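Local coordinates for protein arginase 1, mitochondrial (PDB 6VSU) that hydrolyses L-arginine to urea and L-ornithine with the help of two manganese ions per subunit, and also converts agmatine to putrescine, at residues Y245-V250 with G287-E292. Sequence-based numbering, arbitrary orientation.
With MN (manganese (II) ion), chain B; NA (sodium ion), chain C.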
ATOM      1  N   TYR E 245     -17.942  33.505   0.423  1.00 19.79           N
ATOM      2  CA  TYR E 245     -17.934  32.105   0.896  1.00 19.51           C
ATOM      3  C   TYR E 245     -16.970  31.331  -0.006  1.00 18.79           C
ATOM      4  O   TYR E 245     -17.126  31.431  -1.227  1.00 18.35           O
ATOM      5  CB  TYR E 245     -19.350  31.520   0.931  1.00 20.33           C
ATOM      6  CG  TYR E 245     -19.399  30.150   1.550  1.00 20.71           C
ATOM      7  CD1 TYR E 245     -19.145  29.010   0.790  1.00 21.08           C
ATOM      8  CD2 TYR E 245     -19.648  29.977   2.911  1.00 22.37           C
ATOM      9  CE1 TYR E 245     -19.106  27.746   1.361  1.00 21.38           C
ATOM     10  CE2 TYR E 245     -19.666  28.713   3.488  1.00 21.92           C
ATOM     11  CZ  TYR E 245     -19.379  27.594   2.712  1.00 21.86           C
ATOM     12  OH  TYR E 245     -19.421  26.322   3.225  1.00 22.19           O
ATOM     13  N   ILE E 246     -16.061  30.544   0.570  1.00 18.14           N
ATOM     14  CA  ILE E 246     -15.131  29.733  -0.247  1.00 18.13           C
ATOM     15  C   ILE E 246     -15.445  28.251  -0.031  1.00 17.44           C
ATOM     16  O   ILE E 246     -15.311  27.770   1.112  1.00 17.70           O
ATOM     17  CB  ILE E 246     -13.685  30.081   0.105  1.00 18.35           C
ATOM     18  CG1 ILE E 246     -13.424  31.576  -0.036  1.00 19.03           C
ATOM     19  CG2 ILE E 246     -12.739  29.243  -0.747  1.00 18.40           C
ATOM     20  CD1 ILE E 246     -12.015  32.025   0.391  1.00 19.20           C
ATOM     21  N   SER E 247     -15.756  27.526  -1.091  1.00 17.02           N
ATOM     22  CA  SER E 247     -15.973  26.061  -1.021  1.00 17.03           C
ATOM     23  C   SER E 247     -14.839  25.381  -1.774  1.00 17.10           C
ATOM     24  O   SER E 247     -14.687  25.597  -3.004  1.00 16.37           O
ATOM     25  CB  SER E 247     -17.330  25.663  -1.569  1.00 18.01           C
ATOM     26  OG  SER E 247     -17.478  24.252  -1.578  1.00 19.13           O
ATOM     27  N   ILE E 248     -14.073  24.542  -1.072  1.00 17.66           N
ATOM     28  CA  ILE E 248     -12.954  23.805  -1.707  1.00 16.77           C
ATOM     29  C   ILE E 248     -13.324  22.352  -1.707  1.00 16.42           C
ATOM     30  O   ILE E 248     -13.317  21.731  -0.633  1.00 17.42           O
ATOM     31  CB  ILE E 248     -11.627  24.072  -0.998  1.00 16.60           C
ATOM     32  CG1 ILE E 248     -11.431  25.580  -0.797  1.00 17.24           C
ATOM     33  CG2 ILE E 248     -10.524  23.437  -1.815  1.00 16.39           C
ATOM     34  CD1 ILE E 248     -10.010  25.988  -0.429  1.00 17.04           C
ATOM     35  N   ASP E 249     -13.510  21.802  -2.879  1.00 16.61           N
ATOM     36  CA  ASP E 249     -13.478  20.325  -3.043  1.00 16.81           C
ATOM     37  C   ASP E 249     -12.014  19.991  -3.254  1.00 17.50           C
ATOM     38  O   ASP E 249     -11.371  20.601  -4.080  1.00 17.65           O
ATOM     39  CB  ASP E 249     -14.351  19.908  -4.201  1.00 16.99           C
ATOM     40  CG  ASP E 249     -14.424  18.433  -4.538  1.00 17.36           C
ATOM     41  OD1 ASP E 249     -13.480  17.663  -4.232  1.00 17.08           O
ATOM     42  OD2 ASP E 249     -15.440  18.069  -5.141  1.00 17.95           O
ATOM     43  N   VAL E 250     -11.482  19.126  -2.422  1.00 17.95           N
ATOM     44  CA  VAL E 250     -10.071  18.677  -2.498  1.00 18.54           C
ATOM     45  C   VAL E 250      -9.738  18.191  -3.918  1.00 17.69           C
ATOM     46  O   VAL E 250      -8.586  18.325  -4.295  1.00 16.21           O
ATOM     47  CB  VAL E 250      -9.880  17.617  -1.396  1.00 19.80           C
ATOM     48  CG1 VAL E 250      -8.639  16.851  -1.591  1.00 21.64           C
ATOM     49  CG2 VAL E 250      -9.815  18.260  -0.035  1.00 19.53           C
ATOM     50  N   GLY E 287     -17.384  32.669   5.541  1.00 19.03           N
ATOM     51  CA  GLY E 287     -17.380  31.238   5.825  1.00 18.70           C
ATOM     52  C   GLY E 287     -16.689  30.462   4.720  1.00 18.30           C
ATOM     53  O   GLY E 287     -16.448  31.039   3.629  1.00 17.95           O
ATOM     54  N   ALA E 288     -16.425  29.189   4.981  1.00 17.64           N
ATOM     55  CA  ALA E 288     -15.726  28.329   4.023  1.00 17.25           C
ATOM     56  C   ALA E 288     -16.061  26.867   4.312  1.00 17.32           C
ATOM     57  O   ALA E 288     -16.527  26.542   5.393  1.00 17.89           O
ATOM     58  CB  ALA E 288     -14.239  28.613   4.068  1.00 16.67           C
ATOM     59  N   ASP E 289     -15.773  26.001   3.355  1.00 17.34           N
ATOM     60  CA  ASP E 289     -15.820  24.550   3.601  1.00 16.83           C
ATOM     61  C   ASP E 289     -14.627  23.891   2.911  1.00 16.24           C
ATOM     62  O   ASP E 289     -14.101  24.432   1.906  1.00 15.38           O
ATOM     63  CB  ASP E 289     -17.197  23.969   3.291  1.00 17.06           C
ATOM     64  CG  ASP E 289     -17.638  24.055   1.853  1.00 18.04           C
ATOM     65  OD1 ASP E 289     -16.874  23.604   0.977  1.00 17.42           O
ATOM     66  OD2 ASP E 289     -18.838  24.476   1.632  1.00 19.74           O
ATOM     67  N   VAL E 290     -14.254  22.731   3.430  1.00 16.29           N
ATOM     68  CA  VAL E 290     -13.297  21.800   2.767  1.00 16.50           C
ATOM     69  C   VAL E 290     -13.930  20.423   2.726  1.00 17.10           C
ATOM     70  O   VAL E 290     -14.165  19.851   3.806  1.00 18.15           O
ATOM     71  CB  VAL E 290     -11.948  21.778   3.480  1.00 16.72           C
ATOM     72  CG1 VAL E 290     -11.023  20.772   2.812  1.00 17.24           C
ATOM     73  CG2 VAL E 290     -11.348  23.163   3.460  1.00 16.59           C
ATOM     74  N   VAL E 291     -14.246  19.939   1.527  1.00 16.80           N
ATOM     75  CA  VAL E 291     -15.141  18.765   1.345  1.00 16.83           C
ATOM     76  C   VAL E 291     -14.442  17.759   0.418  1.00 16.54           C
ATOM     77  O   VAL E 291     -13.455  18.110  -0.262  1.00 15.00           O
ATOM     78  CB  VAL E 291     -16.486  19.194   0.748  1.00 17.93           C
ATOM     79  CG1 VAL E 291     -17.220  20.182   1.632  1.00 19.18           C
ATOM     80  CG2 VAL E 291     -16.352  19.805  -0.634  1.00 17.71           C
ATOM     81  N   GLU E 292     -14.980  16.546   0.427  1.00 16.83           N
ATOM     82  CA  GLU E 292     -14.698  15.449  -0.531  1.00 17.37           C
ATOM     83  C   GLU E 292     -13.302  14.864  -0.287  1.00 17.79           C
ATOM     84  O   GLU E 292     -12.852  14.072  -1.154  1.00 19.15           O
ATOM     85  CB  GLU E 292     -14.915  15.940  -1.956  1.00 17.17           C
ATOM     86  CG  GLU E 292     -16.403  16.202  -2.209  1.00 17.77           C
ATOM     87  CD  GLU E 292     -17.298  14.988  -2.375  1.00 19.25           C
ATOM     88  OE1 GLU E 292     -16.711  13.858  -2.510  1.00 20.08           O
ATOM     89  OE2 GLU E 292     -18.582  15.160  -2.455  1.00 19.10           O
TER
HETATM   90 MN    MN B 401     -15.381  17.532  -7.340  1.00 21.88          MN
HETATM   91 NA    NA C 403     -17.644  11.272  -2.531  1.00 32.48          NA
HETATM   92  O   HOH W   1     -17.539  17.603  -7.383  1.00 22.74           O
HETATM   93  O   HOH W   2     -18.629   9.754  -4.730  1.00 19.22           O
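D289 OD2 takes a hydrogen bond from Y245 OH at 2.5 Å and a second from S143. The tyrosine comes in on the anti side of this oxygen. D289 OD1 accepts a hydrogen bond from S247 OG at 2.7 Å on its syn side. Both carboxylate oxygens are thus held, which fixes the group's rotation. D289 reaches Y245 and S247 because its CG lies between backbone N and carbonyl carbon (chi1 64°). The Y245 ring, with CG anti to its backbone N, lies along the G287 backbone, Y245 CD2 3.4 Å from G287 O, and one ring face receives A288 CA. S247 OG also bonds H140, a manganese ligand. S247 is a second-shell residue, and D289 stands behind it, probably orienting its hydroxyl.

Strands 245-249 and 287-291 run parallel, 5° apart. I246 and I248 each give their N-H and C=O to the neighbour, for example V291 N to I248 O at 3.0 Å. V250 N extends the ladder to V291 O, just where both strands end.

There D249 and E292 meet, with E292 CB 3.2 Å from D249 OD1. D249 OD2 binds manganese at 2.3 Å, alongside D164, H166, D251 and a water; D249 also binds the second manganese. E292 OE1 binds sodium with S262 and the L58 carbonyl, while OE2 bonds H180 and the H140 backbone.

These are central strands of the parallel arginase sheet, joined by a beta-alpha-beta crossover through helix 271-280. Helix 143-154 packs on Y245, helix 303-319 covers A288 and V290 on the other face, and strand 158-163 continues the sheet beyond 245-249.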